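PDB 4ECL: serine racemase from Enterococcus faecalis, which belongs to the alanine racemase family, its cytoplasmic region pairing a TIM-barrel-like N-terminal domain with a C-terminal domain rich in beta strands. Local coordinates for residues N14-N19 against T51-I56. Numbering follows the deposited sequence.
Sequences NNLEHN and TYLEQI
Tyr52 and Glu17 both carry CG anti to the backbone N (chi1 -172° and -173°); the two side chains cross at about a right angle between helices 13-25 and 46-55. The glutamate chain stays extended, and its carboxylate stands nearly perpendicular to the phenol ring. Tyr52 OH gives Glu17 OE1 a weak hydrogen bond of 3.1 Å, while Glu17 CB lies at the ring edge, 4.1 Å from CE2. Ile56 flanks the pair: its CG2 sits over one face of the Tyr52 ring, offset toward the rim, and its CD1 reaches Glu17 CA at 3.9 Å. Deeper in, Leu16 and Leu53 cross at about a right angle, with their CD2 methyls 3.7 Å apart; Leu16 CD2 also approaches Tyr52 CD2 obliquely at 3.9 Å. Val20, about one turn on from Leu16, also touches Leu53 and Ile56. The axes of the two short segments come within 10.7 Å at an angle of 50°, and mainly side chains bridge these two helices of the alanine racemase N-terminal domain. Buried leucine methyls, with Ile56 and the Tyr52 ring, make the contact mostly apolar; its one polar link is the weak phenol-carboxylate bond at the partly exposed margin.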
loop_
_atom_site.group_PDB
_atom_site.type_symbol
_atom_site.label_atom_id
_atom_site.label_comp_id
_atom_site.label_asym_id
_atom_site.label_seq_id
_atom_site.Cartn_x
_atom_site.Cartn_y
_atom_site.Cartn_z
ATOM N N ASN A 14 3.536 -1.179 25.119
ATOM C CA ASN A 14 4.502 -1.599 26.111
ATOM C C ASN A 14 5.800 -2.013 25.455
ATOM O O ASN A 14 6.870 -1.668 25.930
ATOM C CB ASN A 14 3.953 -2.745 26.960
ATOM C CG ASN A 14 3.236 -2.250 28.188
ATOM O OD1 ASN A 14 3.844 -2.081 29.249
ATOM N ND2 ASN A 14 1.941 -1.993 28.054
ATOM N N ASN A 15 5.698 -2.748 24.355
ATOM C CA ASN A 15 6.878 -3.182 23.636
ATOM C C ASN A 15 7.630 -1.998 23.028
ATOM O O ASN A 15 8.862 -1.988 22.995
ATOM C CB ASN A 15 6.495 -4.176 22.548
ATOM C CG ASN A 15 6.532 -5.602 23.029
ATOM O OD1 ASN A 15 6.774 -5.869 24.212
ATOM N ND2 ASN A 15 6.294 -6.539 22.111
ATOM N N LEU A 16 6.880 -1.005 22.555
ATOM C CA LEU A 16 7.463 0.201 21.968
ATOM C C LEU A 16 8.264 0.986 23.004
ATOM O O LEU A 16 9.360 1.468 22.718
ATOM C CB LEU A 16 6.370 1.097 21.383
ATOM C CG LEU A 16 6.783 2.451 20.786
ATOM C CD1 LEU A 16 7.653 2.288 19.551
ATOM C CD2 LEU A 16 5.545 3.269 20.447
ATOM N N GLU A 17 7.689 1.118 24.196
ATOM C CA GLU A 17 8.327 1.794 25.317
ATOM C C GLU A 17 9.587 1.047 25.739
ATOM O O GLU A 17 10.593 1.659 26.097
ATOM C CB GLU A 17 7.348 1.871 26.490
ATOM C CG GLU A 17 7.814 2.692 27.682
ATOM C CD GLU A 17 6.786 2.680 28.797
ATOM O OE1 GLU A 17 5.886 1.818 28.750
ATOM O OE2 GLU A 17 6.859 3.531 29.706
ATOM N N HIS A 18 9.523 -0.282 25.725
ATOM C CA HIS A 18 10.702 -1.083 26.036
ATOM C C HIS A 18 11.798 -0.781 25.033
ATOM O O HIS A 18 12.964 -0.628 25.400
ATOM C CB HIS A 18 10.387 -2.583 26.023
ATOM C CG HIS A 18 11.608 -3.451 26.020
ATOM N ND1 HIS A 18 12.198 -3.912 27.180
ATOM C CD2 HIS A 18 12.361 -3.932 25.000
ATOM C CE1 HIS A 18 13.258 -4.639 26.874
ATOM N NE2 HIS A 18 13.377 -4.672 25.559
ATOM N N ASN A 19 11.426 -0.692 23.761
ATOM C CA ASN A 19 12.411 -0.388 22.724
ATOM C C ASN A 19 13.072 0.970 22.910
ATOM O O ASN A 19 14.296 1.089 22.796
ATOM C CB ASN A 19 11.790 -0.508 21.325
ATOM C CG ASN A 19 11.358 -1.925 21.016
ATOM O OD1 ASN A 19 11.821 -2.875 21.658
ATOM N ND2 ASN A 19 10.468 -2.083 20.034
ATOM N N THR A 51 2.149 10.201 19.287
ATOM C CA THR A 51 1.613 10.758 20.531
ATOM C C THR A 51 2.144 9.982 21.748
ATOM O O THR A 51 2.505 10.574 22.774
ATOM C CB THR A 51 0.075 10.783 20.543
ATOM O OG1 THR A 51 -0.416 9.462 20.325
ATOM C CG2 THR A 51 -0.455 11.696 19.444
ATOM N N TYR A 52 2.218 8.657 21.623
ATOM C CA TYR A 52 2.736 7.837 22.713
ATOM C C TYR A 52 4.240 8.081 22.932
ATOM O O TYR A 52 4.704 8.177 24.073
ATOM C CB TYR A 52 2.452 6.344 22.481
ATOM C CG TYR A 52 2.797 5.477 23.677
ATOM C CD1 TYR A 52 1.954 5.422 24.780
ATOM C CD2 TYR A 52 3.974 4.726 23.712
ATOM C CE1 TYR A 52 2.262 4.643 25.875
ATOM C CE2 TYR A 52 4.290 3.940 24.813
ATOM C CZ TYR A 52 3.428 3.905 25.888
ATOM O OH TYR A 52 3.718 3.132 26.989
ATOM N N LEU A 53 4.992 8.186 21.840
ATOM C CA LEU A 53 6.423 8.464 21.934
ATOM C C LEU A 53 6.690 9.766 22.672
ATOM O O LEU A 53 7.562 9.826 23.545
ATOM C CB LEU A 53 7.062 8.514 20.553
ATOM C CG LEU A 53 7.159 7.158 19.856
ATOM C CD1 LEU A 53 7.816 7.294 18.478
ATOM C CD2 LEU A 53 7.893 6.155 20.744
ATOM N N GLU A 54 5.948 10.810 22.314
ATOM C CA GLU A 54 6.073 12.080 23.020
ATOM C C GLU A 54 5.644 11.933 24.481
ATOM O O GLU A 54 6.217 12.559 25.376
ATOM C CB GLU A 54 5.268 13.179 22.327
ATOM C CG GLU A 54 5.479 14.555 22.937
ATOM C CD GLU A 54 5.033 15.683 22.012
ATOM O OE1 GLU A 54 5.892 16.261 21.313
ATOM O OE2 GLU A 54 3.828 16.001 21.992
ATOM N N GLN A 55 4.640 11.099 24.727
ATOM C CA GLN A 55 4.181 10.898 26.093
ATOM C C GLN A 55 5.300 10.311 26.945
ATOM O O GLN A 55 5.514 10.732 28.084
ATOM C CB GLN A 55 2.950 9.993 26.129
ATOM C CG GLN A 55 2.382 9.770 27.530
ATOM C CD GLN A 55 1.277 8.732 27.545
ATOM O OE1 GLN A 55 0.345 8.791 26.744
ATOM N NE2 GLN A 55 1.383 7.767 28.450
ATOM N N ILE A 56 6.034 9.356 26.384
ATOM C CA ILE A 56 7.076 8.698 27.157
ATOM C C ILE A 56 8.417 9.429 27.146
ATOM O O ILE A 56 9.394 8.940 27.713
ATOM C CB ILE A 56 7.248 7.220 26.767
ATOM C CG1 ILE A 56 7.679 7.079 25.316
ATOM C CG2 ILE A 56 5.944 6.472 27.004
ATOM C CD1 ILE A 56 8.175 5.684 24.983
#